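Local atomic coordinates of Isomerase/lactonizing enzyme (Agrobacterium fabrum str. C58, PDB entry 2NQL), a protein that belongs to the enolase superfamily, pairing a mandelate racemase/muconate lactonizing enzyme type N-terminal domain with a TIM-barrel-like C-terminal domain that holds a sodium ion. Residues F11-R17 against T48-L54; A24-G28 against I37-G41; G67-G71 against E289-K293; T115-D121 against W268-W272; G321-A326 against L373-P377. All blocks are in the same frame, centred on the assembly; numbering follows the deposited sequence.

Interaction 1: F11-R17 against T48-L54; sequences FTLTQPR and TFDRSVL
The ring of F49 meets T14 obliquely, its CD1 lying 4.2 Å from T14 CG2. Its CE1 sits over one face of the R51 guanidinium, while a water lies in plane at the edge of that group and also bonds to T14 OG1. At the other end, the edge of the F11 ring faces L54 O. These groups line or adjoin an antiparallel strand pair, 11-15 with 50-54, in the sheet of the N-terminal domain. F11, L13 and Q15 form hydrogen-bonded pairs with L54, S52 and D50. The bond from D50 N to Q15 O measures 2.7 Å. T12 and T14 make the non-hydrogen-bonded pairs with V53 and R51. R51 runs alongside T14, and its CD touches T14 OG1 at 3.3 Å. The far end of R51 is held by G71 O and I72 O. On the sheet face of L13, S52 and L54, a water joins L13 O to S52 OG, which also bonds E68. Beyond the strands, R17 bends at chi2 and chi3 and crosses D50 at about a right angle. Their salt bridge is poorly directed: R17 NE lies 2.9 Å from D50 OD1, with only 123° at the hydrogen.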
# COMPACT_ATOMS: atom_id res chain seq x y z
N PHE A 11 0.71 9.02 -19.18
CA PHE A 11 1.69 10.07 -19.42
C PHE A 11 2.21 10.60 -18.10
O PHE A 11 1.56 10.46 -17.06
CB PHE A 11 1.08 11.28 -20.13
CG PHE A 11 0.43 10.95 -21.44
CD1 PHE A 11 1.17 10.99 -22.63
CD2 PHE A 11 -0.93 10.67 -21.50
CE1 PHE A 11 0.55 10.71 -23.86
CE2 PHE A 11 -1.56 10.37 -22.73
CZ PHE A 11 -0.81 10.40 -23.90
N THR A 12 3.39 11.22 -18.15
CA THR A 12 3.81 12.12 -17.07
C THR A 12 3.84 13.56 -17.60
O THR A 12 4.03 13.80 -18.79
CB THR A 12 5.20 11.78 -16.51
OG1 THR A 12 6.13 11.67 -17.59
CG2 THR A 12 5.12 10.46 -15.74
N LEU A 13 3.60 14.48 -16.69
CA LEU A 13 3.88 15.91 -16.93
C LEU A 13 4.87 16.33 -15.86
O LEU A 13 4.58 16.24 -14.67
CB LEU A 13 2.56 16.71 -16.83
CG LEU A 13 2.64 18.26 -16.87
CD1 LEU A 13 3.49 18.69 -18.03
CD2 LEU A 13 1.23 18.88 -17.00
N THR A 14 6.04 16.78 -16.30
CA THR A 14 7.12 17.15 -15.39
C THR A 14 7.48 18.59 -15.71
O THR A 14 7.66 18.93 -16.88
CB THR A 14 8.40 16.29 -15.63
OG1 THR A 14 8.04 14.90 -15.64
CG2 THR A 14 9.41 16.51 -14.51
N GLN A 15 7.56 19.42 -14.67
CA GLN A 15 7.99 20.81 -14.82
C GLN A 15 8.84 21.23 -13.63
O GLN A 15 8.71 20.67 -12.51
CB GLN A 15 6.77 21.74 -14.87
CG GLN A 15 5.89 21.59 -16.13
CD GLN A 15 5.17 22.86 -16.46
OE1 GLN A 15 4.19 23.22 -15.79
NE2 GLN A 15 5.66 23.57 -17.45
N PRO A 16 9.69 22.26 -13.83
CA PRO A 16 10.40 22.85 -12.68
C PRO A 16 9.45 23.34 -11.60
O PRO A 16 8.36 23.81 -11.90
CB PRO A 16 11.12 24.06 -13.31
CG PRO A 16 11.31 23.70 -14.73
CD PRO A 16 10.02 22.96 -15.10
N ARG A 17 9.86 23.21 -10.33
CA ARG A 17 9.11 23.79 -9.20
C ARG A 17 9.20 25.32 -9.34
O ARG A 17 10.23 25.85 -9.79
CB ARG A 17 9.72 23.37 -7.86
CG ARG A 17 9.92 21.85 -7.68
CD ARG A 17 9.47 21.39 -6.29
NE ARG A 17 8.13 21.90 -6.06
CZ ARG A 17 7.53 22.05 -4.90
NH1 ARG A 17 6.30 22.57 -4.87
NH2 ARG A 17 8.11 21.66 -3.78
N THR A 48 12.87 17.18 -6.88
CA THR A 48 13.43 18.49 -7.21
C THR A 48 12.74 19.07 -8.46
O THR A 48 13.37 19.68 -9.32
CB THR A 48 14.98 18.41 -7.37
OG1 THR A 48 15.33 17.38 -8.29
CG2 THR A 48 15.62 18.14 -5.97
N PHE A 49 11.44 18.84 -8.56
CA PHE A 49 10.65 19.09 -9.78
C PHE A 49 9.20 18.79 -9.40
O PHE A 49 8.94 18.17 -8.34
CB PHE A 49 11.10 18.19 -10.95
CG PHE A 49 11.25 16.76 -10.55
CD1 PHE A 49 10.12 15.94 -10.44
CD2 PHE A 49 12.52 16.24 -10.23
CE1 PHE A 49 10.24 14.60 -10.01
CE2 PHE A 49 12.65 14.90 -9.81
CZ PHE A 49 11.51 14.09 -9.69
N ASP A 50 8.26 19.24 -10.23
CA ASP A 50 6.85 18.89 -10.05
C ASP A 50 6.56 17.83 -11.10
O ASP A 50 7.06 17.92 -12.22
CB ASP A 50 5.96 20.09 -10.32
CG ASP A 50 5.89 21.06 -9.15
OD1 ASP A 50 6.40 20.76 -8.05
OD2 ASP A 50 5.32 22.16 -9.36
N ARG A 51 5.77 16.82 -10.74
CA ARG A 51 5.48 15.74 -11.70
C ARG A 51 4.19 15.05 -11.28
O ARG A 51 3.96 14.86 -10.09
CB ARG A 51 6.63 14.71 -11.74
CG ARG A 51 6.50 13.64 -12.85
CD ARG A 51 7.82 12.88 -13.04
NE ARG A 51 8.31 12.25 -11.82
CZ ARG A 51 9.56 11.80 -11.68
NH1 ARG A 51 10.46 11.94 -12.67
NH2 ARG A 51 9.91 11.24 -10.53
N SER A 52 3.36 14.70 -12.25
CA SER A 52 2.20 13.89 -11.92
C SER A 52 1.98 12.93 -13.08
O SER A 52 2.56 13.08 -14.16
CB SER A 52 0.95 14.76 -11.72
OG SER A 52 0.64 15.50 -12.88
N VAL A 53 1.13 11.93 -12.84
CA VAL A 53 0.80 10.96 -13.89
C VAL A 53 -0.58 11.27 -14.41
O VAL A 53 -1.51 11.40 -13.63
CB VAL A 53 0.81 9.49 -13.33
CG1 VAL A 53 0.12 8.50 -14.34
CG2 VAL A 53 2.26 9.06 -13.05
N LEU A 54 -0.71 11.38 -15.73
CA LEU A 54 -1.99 11.66 -16.38
C LEU A 54 -2.46 10.44 -17.16
O LEU A 54 -1.63 9.74 -17.75
CB LEU A 54 -1.84 12.85 -17.35
CG LEU A 54 -1.75 14.21 -16.66
CD1 LEU A 54 -1.14 15.22 -17.62
CD2 LEU A 54 -3.15 14.65 -16.27
O HOH W 1 2.19 17.74 -13.28
O HOH W 2 10.19 13.04 -15.35
O HOH W 3 5.58 23.37 -11.78
O HOH W 4 12.48 22.17 -10.14
O HOH W 5 5.87 24.27 -7.81

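Interaction 2: A24-G28 against I37-G41; sequences ALREG and IVRKG
L25 and I37 make the apolar part of this surface contact, between the loop after strand 5-15 and strand 36-38 with the residues after it. Strand 36-38 pairs with 45-47 in a small antiparallel sheet, and the two touching pieces run almost perpendicular to each other. The side chains of L25 and I37 reach toward each other tip to tip, with L25 CD1 3.7 Å from I37 CD1. The other branch of L25 turns to R39: its CD2 rests 3.7 Å from R39 CA and also touches CB and CG. L25 and R39 cross at about a right angle. R39 leaves with CG anti to the backbone N (chi1 -158°) and bends at chi3, which brings its guanidinium to A24. In the conformer described, one of two, A24 CB lies over one face of the guanidinium, 3.7 Å from R39 NE. R39 CG and CD also pass close to A24 O. A sulfate ion lies near the R39 side chain.

The polar part belongs to K40. Its chain is extended beyond CG, and its CD packs on E27 CB at 3.8 Å. The backbone around it is tied by E29, whose carboxylate accepts from both E27 N and K40 N. In the E27 conformer described, the K40 ammonium does not touch the carboxylate. Instead, K40 NZ donates to E27 O at 3.0 Å, and a water bridges K40 NZ to G28 O, 2.9 Å from each.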
# COMPACT_ATOMS: atom_id res chain seq x y z
N ALA A 24 13.89 24.42 3.04
CA ALA A 24 13.56 23.41 4.04
C ALA A 24 14.72 22.45 4.32
O ALA A 24 14.71 21.73 5.32
CB ALA A 24 12.31 22.64 3.63
N LEU A 25 15.71 22.44 3.42
CA LEU A 25 16.87 21.56 3.54
C LEU A 25 18.04 22.31 4.16
O LEU A 25 18.76 23.03 3.47
CB LEU A 25 17.23 21.01 2.16
CG LEU A 25 16.06 20.31 1.48
CD1 LEU A 25 16.43 20.09 0.06
CD2 LEU A 25 15.80 18.99 2.16
N ARG A 26 18.23 22.15 5.46
CA ARG A 26 19.11 23.04 6.23
C ARG A 26 20.29 22.30 6.86
O ARG A 26 21.02 22.86 7.70
CB ARG A 26 18.30 23.78 7.30
CG ARG A 26 17.47 24.92 6.74
CD ARG A 26 16.29 25.24 7.65
NE ARG A 26 16.71 25.41 9.04
CZ ARG A 26 17.13 26.56 9.57
NH1 ARG A 26 17.17 27.67 8.85
NH2 ARG A 26 17.50 26.60 10.85
N GLU A 27 20.49 21.05 6.44
CA GLU A 27 21.44 20.15 7.09
C GLU A 27 22.42 19.55 6.08
O GLU A 27 22.97 18.45 6.29
CB GLU A 27 20.70 19.03 7.85
CG GLU A 27 19.88 19.50 9.05
CD GLU A 27 20.73 19.81 10.28
OE1 GLU A 27 21.80 19.19 10.45
OE2 GLU A 27 20.31 20.68 11.07
N GLY A 28 22.67 20.26 4.99
CA GLY A 28 23.67 19.81 4.04
C GLY A 28 23.21 18.64 3.16
O GLY A 28 24.04 17.87 2.66
N ILE A 37 15.74 14.13 -3.10
CA ILE A 37 16.42 14.63 -1.88
C ILE A 37 15.64 14.32 -0.61
O ILE A 37 14.43 14.49 -0.54
CB ILE A 37 16.78 16.15 -2.03
CG1 ILE A 37 17.81 16.59 -0.98
CG2 ILE A 37 15.55 17.02 -2.09
CD1 ILE A 37 18.73 17.69 -1.53
N VAL A 38 16.35 13.80 0.39
CA VAL A 38 15.72 13.45 1.66
C VAL A 38 15.98 14.56 2.67
O VAL A 38 17.13 14.93 2.87
CB VAL A 38 16.22 12.07 2.20
CG1 VAL A 38 15.86 11.87 3.67
CG2 VAL A 38 15.59 10.94 1.42
N ARG A 39 14.90 15.10 3.24
CA ARG A 39 14.99 16.05 4.34
C ARG A 39 15.41 15.32 5.62
O ARG A 39 14.71 14.43 6.09
CB ARG A 39 13.67 16.79 4.53
CG ARG A 39 13.81 18.13 5.26
CD ARG A 39 12.47 18.66 5.76
NE ARG A 39 11.62 19.16 4.68
CZ ARG A 39 10.35 19.55 4.83
NH1 ARG A 39 9.77 19.51 6.02
NH2 ARG A 39 9.67 19.98 3.78
N LYS A 40 16.56 15.71 6.16
CA LYS A 40 17.14 15.01 7.31
C LYS A 40 16.24 15.05 8.54
O LYS A 40 16.16 14.08 9.29
CB LYS A 40 18.55 15.52 7.61
CG LYS A 40 19.59 14.93 6.70
CD LYS A 40 20.99 15.36 7.09
CE LYS A 40 21.92 15.28 5.89
NZ LYS A 40 23.34 15.45 6.26
N GLY A 41 15.53 16.16 8.71
CA GLY A 41 14.66 16.35 9.88
C GLY A 41 13.42 15.47 9.96
O GLY A 41 12.96 15.15 11.05
O HOH W 6 24.27 15.13 3.53

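Interaction 3: G67-G71 against E289-K293; sequences GETYG and EMGHK
E289 opens the segment at the edge of the Y70 ring, its CG 3.5 Å from Y70 OH. The chain of E289 bends at chi2 (47°), which carries its carboxylate back over the start of the short, weakly bonded helix about 290-293. There E289 OE2 accepts from G291 N at 2.8 Å as an N-cap, while OE1 bonds H315. G291 comes next. Its carbonyl oxygen receives T69 OG1 at 2.6 Å, nearly along the C=O axis. T69 CA adds a CH...O contact to the same oxygen. G291 C lies at the edge of the Y70 ring. H292 then lays its imidazole over one face of Y70 in an offset stack, with centroids 3.7 Å apart and planes at 14°. H292 CE1 sits above the centre of the tyrosine ring. The histidine is also held through ND1 by D121, and Y70 OH bonds a glycerol, probably from the crystallisation liquor. Y114 and R112 of the second subunit pack on Y70 and H292, respectively. This buried contact joins strand 64-70 of the N-terminal domain to a short helix of the barrel domain, part of the interface between capping and barrel domains that enolase-superfamily proteins share.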
# COMPACT_ATOMS: atom_id res chain seq x y z
N GLY A 67 -7.77 11.45 -16.37
CA GLY A 67 -7.58 11.25 -14.95
C GLY A 67 -6.14 11.59 -14.59
O GLY A 67 -5.31 11.82 -15.47
N GLU A 68 -5.85 11.60 -13.29
CA GLU A 68 -4.52 11.99 -12.82
C GLU A 68 -4.27 11.41 -11.43
O GLU A 68 -5.21 11.23 -10.65
CB GLU A 68 -4.41 13.53 -12.79
CG GLU A 68 -2.98 14.10 -12.58
CD GLU A 68 -2.96 15.61 -12.32
OE1 GLU A 68 -4.03 16.21 -12.07
OE2 GLU A 68 -1.84 16.18 -12.32
N THR A 69 -3.01 11.11 -11.11
CA THR A 69 -2.64 10.72 -9.77
C THR A 69 -1.22 11.22 -9.51
O THR A 69 -0.63 11.88 -10.36
CB THR A 69 -2.74 9.15 -9.58
OG1 THR A 69 -2.51 8.80 -8.22
CG2 THR A 69 -1.79 8.39 -10.53
N TYR A 70 -0.69 10.89 -8.34
CA TYR A 70 0.66 11.25 -7.95
C TYR A 70 1.65 10.70 -8.94
O TYR A 70 1.54 9.56 -9.40
CB TYR A 70 0.98 10.72 -6.56
CG TYR A 70 0.53 11.64 -5.45
CD1 TYR A 70 -0.82 11.97 -5.28
CD2 TYR A 70 1.46 12.19 -4.56
CE1 TYR A 70 -1.23 12.83 -4.24
CE2 TYR A 70 1.06 13.05 -3.52
CZ TYR A 70 -0.29 13.35 -3.38
OH TYR A 70 -0.71 14.18 -2.35
N GLY A 71 2.61 11.53 -9.29
CA GLY A 71 3.74 11.10 -10.10
C GLY A 71 5.06 11.67 -9.62
O GLY A 71 6.04 11.50 -10.31
N GLU A 289 -7.33 13.24 -0.02
CA GLU A 289 -6.62 13.68 -1.19
C GLU A 289 -7.07 12.91 -2.43
O GLU A 289 -6.78 11.71 -2.58
CB GLU A 289 -5.11 13.57 -0.96
CG GLU A 289 -4.22 13.85 -2.22
CD GLU A 289 -4.64 15.12 -2.98
OE1 GLU A 289 -4.56 16.22 -2.40
OE2 GLU A 289 -5.06 15.01 -4.17
N MET A 290 -7.76 13.62 -3.32
CA MET A 290 -8.38 12.99 -4.49
C MET A 290 -7.34 12.26 -5.37
O MET A 290 -7.65 11.21 -5.95
CB MET A 290 -9.09 14.05 -5.33
CG MET A 290 -9.65 13.55 -6.64
SD MET A 290 -10.85 12.19 -6.50
CE MET A 290 -12.25 13.04 -5.79
N GLY A 291 -6.13 12.82 -5.48
CA GLY A 291 -5.09 12.21 -6.33
C GLY A 291 -4.64 10.83 -5.87
O GLY A 291 -4.16 10.03 -6.68
N HIS A 292 -4.81 10.55 -4.58
CA HIS A 292 -4.52 9.23 -3.99
C HIS A 292 -5.74 8.30 -4.06
O HIS A 292 -5.58 7.08 -3.94
CB HIS A 292 -4.10 9.34 -2.50
CG HIS A 292 -2.69 9.78 -2.27
ND1 HIS A 292 -1.63 9.32 -3.04
CD2 HIS A 292 -2.16 10.61 -1.34
CE1 HIS A 292 -0.51 9.86 -2.59
NE2 HIS A 292 -0.81 10.65 -1.57
N LYS A 293 -6.94 8.86 -4.25
CA LYS A 293 -8.19 8.16 -3.88
C LYS A 293 -9.13 7.86 -5.04
O LYS A 293 -9.60 6.74 -5.17
CB LYS A 293 -8.95 8.89 -2.74
CG LYS A 293 -8.16 8.97 -1.45
CD LYS A 293 -8.97 9.67 -0.36
CE LYS A 293 -8.23 9.67 0.95
NZ LYS A 293 -6.95 10.47 0.92

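Interaction 4: T115-D121 against W268-W272; sequences TGGFYVD and WRTHW
G117 O is gripped by two donors that reach it from opposite faces of its plane. One is D121 N, in the first turn of helix 117-138. The other is R269 NE, 3.1 Å away with a nearly straight N-H (161°). The oxygen lies at the edge of the guanidinium, close to its plane. R269 CG lies 3.5 Å from G116 CA, and the bend at chi2 (-65°) then directs CD and NE toward G117 O. D121 OD1 is 3.4 Å from R269 NE but well out of the guanidinium plane, so their salt bridge is one of charges alone. D121 has a firmer partner at OD2, Y114 OH of the second subunit. The contact sets an N-terminal-domain helix against the loop leading to helix 271-278 of the barrel domain, in this two-domain enolase-superfamily fold. The second subunit adds R112 O as a partner of R269 NH1, and a cation-pi contact from Y114. V120 and R269 lie alongside, pointing opposite ways, with V120 CG1 3.8 Å from R269 CB. T270 OG1 accepts a weak N-cap bond from W272 N. A water bridges that hydroxyl to T115 O, 2.7 Å from T270 OG1.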
# COMPACT_ATOMS: atom_id res chain seq x y z
N THR A 115 -3.85 -2.84 -1.07
CA THR A 115 -5.11 -2.19 -0.76
C THR A 115 -4.94 -0.66 -0.69
O THR A 115 -5.86 0.06 -0.35
CB THR A 115 -5.62 -2.70 0.58
OG1 THR A 115 -4.57 -2.67 1.57
CG2 THR A 115 -6.12 -4.17 0.39
N GLY A 116 -3.74 -0.19 -1.00
CA GLY A 116 -3.48 1.26 -0.91
C GLY A 116 -2.32 1.66 -1.80
O GLY A 116 -2.21 1.19 -2.93
N GLY A 117 -1.46 2.54 -1.27
CA GLY A 117 -0.22 2.92 -1.94
C GLY A 117 -0.32 3.24 -3.42
O GLY A 117 -1.24 3.96 -3.85
N PHE A 118 0.59 2.68 -4.22
CA PHE A 118 0.60 2.91 -5.66
C PHE A 118 -0.55 2.24 -6.39
O PHE A 118 -0.97 2.72 -7.42
CB PHE A 118 1.93 2.44 -6.27
CG PHE A 118 3.11 3.26 -5.81
CD1 PHE A 118 3.33 4.51 -6.35
CD2 PHE A 118 3.96 2.77 -4.81
CE1 PHE A 118 4.42 5.30 -5.92
CE2 PHE A 118 5.04 3.53 -4.37
CZ PHE A 118 5.26 4.81 -4.92
N TYR A 119 -1.02 1.11 -5.88
CA TYR A 119 -2.13 0.42 -6.53
C TYR A 119 -3.38 1.31 -6.55
O TYR A 119 -3.96 1.50 -7.62
CB TYR A 119 -2.46 -0.90 -5.84
CG TYR A 119 -3.35 -1.79 -6.70
CD1 TYR A 119 -2.85 -2.37 -7.85
CD2 TYR A 119 -4.69 -2.06 -6.33
CE1 TYR A 119 -3.65 -3.21 -8.64
CE2 TYR A 119 -5.51 -2.89 -7.14
CZ TYR A 119 -4.97 -3.47 -8.27
OH TYR A 119 -5.70 -4.30 -9.09
N VAL A 120 -3.73 1.88 -5.40
CA VAL A 120 -4.87 2.78 -5.35
C VAL A 120 -4.61 4.11 -6.05
O VAL A 120 -5.53 4.67 -6.64
CB VAL A 120 -5.58 2.87 -3.96
CG1 VAL A 120 -6.84 3.81 -4.01
CG2 VAL A 120 -6.06 1.46 -3.53
N ASP A 121 -3.35 4.57 -6.08
CA ASP A 121 -3.02 5.76 -6.90
C ASP A 121 -3.45 5.48 -8.34
O ASP A 121 -4.12 6.31 -8.99
CB ASP A 121 -1.50 6.03 -6.92
CG ASP A 121 -0.99 6.78 -5.71
OD1 ASP A 121 -1.77 7.20 -4.82
OD2 ASP A 121 0.26 6.91 -5.64
N TRP A 268 -4.49 8.57 3.43
CA TRP A 268 -5.37 7.40 3.28
C TRP A 268 -5.60 7.06 1.81
O TRP A 268 -5.25 7.85 0.92
CB TRP A 268 -6.72 7.65 3.95
CG TRP A 268 -6.64 7.81 5.42
CD1 TRP A 268 -5.59 7.52 6.24
CD2 TRP A 268 -7.68 8.30 6.26
NE1 TRP A 268 -5.92 7.81 7.55
CE2 TRP A 268 -7.20 8.29 7.58
CE3 TRP A 268 -8.98 8.77 6.00
CZ2 TRP A 268 -7.97 8.73 8.67
CZ3 TRP A 268 -9.75 9.22 7.09
CH2 TRP A 268 -9.24 9.17 8.40
N ARG A 269 -6.21 5.90 1.55
CA ARG A 269 -6.63 5.57 0.20
C ARG A 269 -8.13 5.25 0.08
O ARG A 269 -8.73 5.54 -0.94
CB ARG A 269 -5.78 4.41 -0.37
CG ARG A 269 -4.26 4.69 -0.47
CD ARG A 269 -3.96 5.80 -1.46
NE ARG A 269 -2.53 5.88 -1.80
CZ ARG A 269 -1.63 6.55 -1.09
NH1 ARG A 269 -1.98 7.23 0.01
NH2 ARG A 269 -0.36 6.53 -1.46
N THR A 270 -8.72 4.61 1.09
CA THR A 270 -10.12 4.16 0.99
C THR A 270 -10.83 4.37 2.32
O THR A 270 -10.21 4.65 3.34
CB THR A 270 -10.22 2.65 0.65
OG1 THR A 270 -9.79 1.92 1.80
CG2 THR A 270 -9.36 2.27 -0.61
N HIS A 271 -12.15 4.19 2.32
CA HIS A 271 -12.93 4.27 3.55
C HIS A 271 -12.46 3.25 4.59
O HIS A 271 -12.64 3.47 5.79
CB HIS A 271 -14.41 4.07 3.23
CG HIS A 271 -14.73 2.69 2.75
ND1 HIS A 271 -15.17 1.70 3.60
CD2 HIS A 271 -14.64 2.13 1.52
CE1 HIS A 271 -15.36 0.59 2.91
NE2 HIS A 271 -15.05 0.83 1.64
N TRP A 272 -11.84 2.14 4.14
CA TRP A 272 -11.28 1.17 5.09
C TRP A 272 -10.22 1.80 6.01
O TRP A 272 -10.14 1.53 7.22
CB TRP A 272 -10.69 -0.03 4.34
CG TRP A 272 -11.68 -0.85 3.59
CD1 TRP A 272 -11.78 -0.98 2.24
CD2 TRP A 272 -12.71 -1.69 4.15
NE1 TRP A 272 -12.79 -1.85 1.91
CE2 TRP A 272 -13.38 -2.30 3.06
CE3 TRP A 272 -13.11 -1.99 5.46
CZ2 TRP A 272 -14.45 -3.18 3.24
CZ3 TRP A 272 -14.17 -2.88 5.64
CH2 TRP A 272 -14.82 -3.46 4.54
O HOH W 7 -8.16 -0.13 1.37

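Interaction 5: G321-A326 against L373-P377; sequences GIFLAA and LGVRP
L373 has CG anti to its own backbone N (chi1 -164°), which sends both methyl groups toward the helix beginning at I322. I322 chi1 (-61°) and chi2 (-59°) together turn CD1 to V375, R376 and P377. The side chains of I322 and L373 cross at about a right angle, and I322 CG2 meets L373 CD2 at 3.7 Å. The other branch, L373 CD1, lies against the helix backbone, 3.5 Å from A326 N, and touches A326 CB at 3.7 Å. V375 points at the helix and runs antiparallel to the I322 side chain. Its CG2 presses on A325 CB at 3.5 Å and on I322 CD1 at 3.9 Å. P377 closes the row, its ring CD 3.8 Å from I322 CD1. No hydrogen bond crosses the contact; small alanines let the branched side chains come close to the helix. Polar ties lie around it: L373 N bonds D132, L373 O bonds Q329, and R376 forms a salt bridge with D355. I128 of helix 117-138 also covers L373 and A326. This is apolar packing of helix 322-331 against the segment leading into strand 376-377, within the TIM-barrel-like C-terminal domain of an enolase-superfamily protein.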
# COMPACT_ATOMS: atom_id res chain seq x y z
N GLY A 321 -4.07 19.83 -12.20
CA GLY A 321 -5.39 20.40 -12.02
C GLY A 321 -6.50 19.38 -12.31
O GLY A 321 -7.65 19.65 -12.02
N ILE A 322 -6.14 18.22 -12.89
CA ILE A 322 -7.15 17.19 -13.26
C ILE A 322 -7.75 16.51 -12.01
O ILE A 322 -8.98 16.49 -11.82
CB ILE A 322 -6.56 16.14 -14.27
CG1 ILE A 322 -6.08 16.78 -15.61
CG2 ILE A 322 -7.50 14.93 -14.48
CD1 ILE A 322 -7.13 17.52 -16.39
N PHE A 323 -6.90 15.94 -11.15
CA PHE A 323 -7.41 15.46 -9.88
C PHE A 323 -7.94 16.53 -8.92
O PHE A 323 -8.83 16.24 -8.13
CB PHE A 323 -6.54 14.39 -9.19
CG PHE A 323 -5.17 14.86 -8.71
CD1 PHE A 323 -5.03 15.76 -7.65
CD2 PHE A 323 -4.02 14.31 -9.26
CE1 PHE A 323 -3.75 16.15 -7.18
CE2 PHE A 323 -2.74 14.68 -8.82
CZ PHE A 323 -2.60 15.60 -7.78
N LEU A 324 -7.45 17.75 -9.03
CA LEU A 324 -8.06 18.82 -8.23
C LEU A 324 -9.51 19.08 -8.69
O LEU A 324 -10.40 19.20 -7.87
CB LEU A 324 -7.24 20.11 -8.30
CG LEU A 324 -7.86 21.27 -7.50
CD1 LEU A 324 -7.98 20.94 -6.03
CD2 LEU A 324 -7.00 22.53 -7.72
N ALA A 325 -9.73 19.15 -10.00
CA ALA A 325 -11.07 19.34 -10.53
C ALA A 325 -11.99 18.20 -10.08
O ALA A 325 -13.11 18.46 -9.65
CB ALA A 325 -11.05 19.45 -12.02
N ALA A 326 -11.49 16.97 -10.16
CA ALA A 326 -12.19 15.81 -9.56
C ALA A 326 -12.52 16.00 -8.09
O ALA A 326 -13.66 15.73 -7.68
CB ALA A 326 -11.38 14.53 -9.80
N LEU A 373 -15.68 16.02 -16.01
CA LEU A 373 -14.78 16.68 -15.11
C LEU A 373 -14.89 18.22 -15.23
O LEU A 373 -14.76 18.94 -14.23
CB LEU A 373 -13.37 16.19 -15.45
CG LEU A 373 -12.23 16.40 -14.48
CD1 LEU A 373 -12.50 15.66 -13.19
CD2 LEU A 373 -10.96 15.91 -15.18
N GLY A 374 -15.12 18.69 -16.46
CA GLY A 374 -15.25 20.13 -16.74
C GLY A 374 -13.92 20.80 -17.06
O GLY A 374 -13.88 22.01 -17.35
N VAL A 375 -12.82 20.05 -16.97
CA VAL A 375 -11.50 20.54 -17.38
C VAL A 375 -10.81 19.44 -18.17
O VAL A 375 -11.21 18.28 -18.08
CB VAL A 375 -10.57 21.01 -16.19
CG1 VAL A 375 -11.28 22.06 -15.27
CG2 VAL A 375 -10.06 19.83 -15.36
N ARG A 376 -9.80 19.82 -18.94
CA ARG A 376 -8.90 18.86 -19.63
C ARG A 376 -7.53 19.55 -19.79
O ARG A 376 -7.45 20.78 -19.64
CB ARG A 376 -9.48 18.51 -21.00
CG ARG A 376 -9.51 19.70 -21.95
CD ARG A 376 -9.87 19.30 -23.35
NE ARG A 376 -9.70 20.42 -24.29
CZ ARG A 376 -10.23 20.46 -25.50
NH1 ARG A 376 -10.97 19.44 -25.93
NH2 ARG A 376 -10.02 21.51 -26.28
N PRO A 377 -6.46 18.79 -20.07
CA PRO A 377 -5.20 19.45 -20.38
C PRO A 377 -5.34 20.39 -21.57
O PRO A 377 -6.07 20.10 -22.53
CB PRO A 377 -4.26 18.27 -20.71
CG PRO A 377 -4.85 17.12 -19.86
CD PRO A 377 -6.32 17.32 -20.12

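In the fold
Interactions 3 and 5 are buried, interactions 1 and 4 partly so, and interaction 2 lies at the surface. Interactions 1 and 3 share one sheet, through neighbouring strands 50-59 and 64-70. E68 joins three of the contacts: it bonds S52 of interaction 1 and F323 N of interaction 5. Interaction 4 sits beside interaction 3, their centres about 10 Å apart, and both touch the second subunit. Chemistry follows place: backbone pairing in interaction 1, ring stacking in 3, arginine bonding in 4, purely apolar contacts across 5, and a lysine with a bridging water in 2. Interactions 2 and 5 lie on opposite sides of the chain's centre.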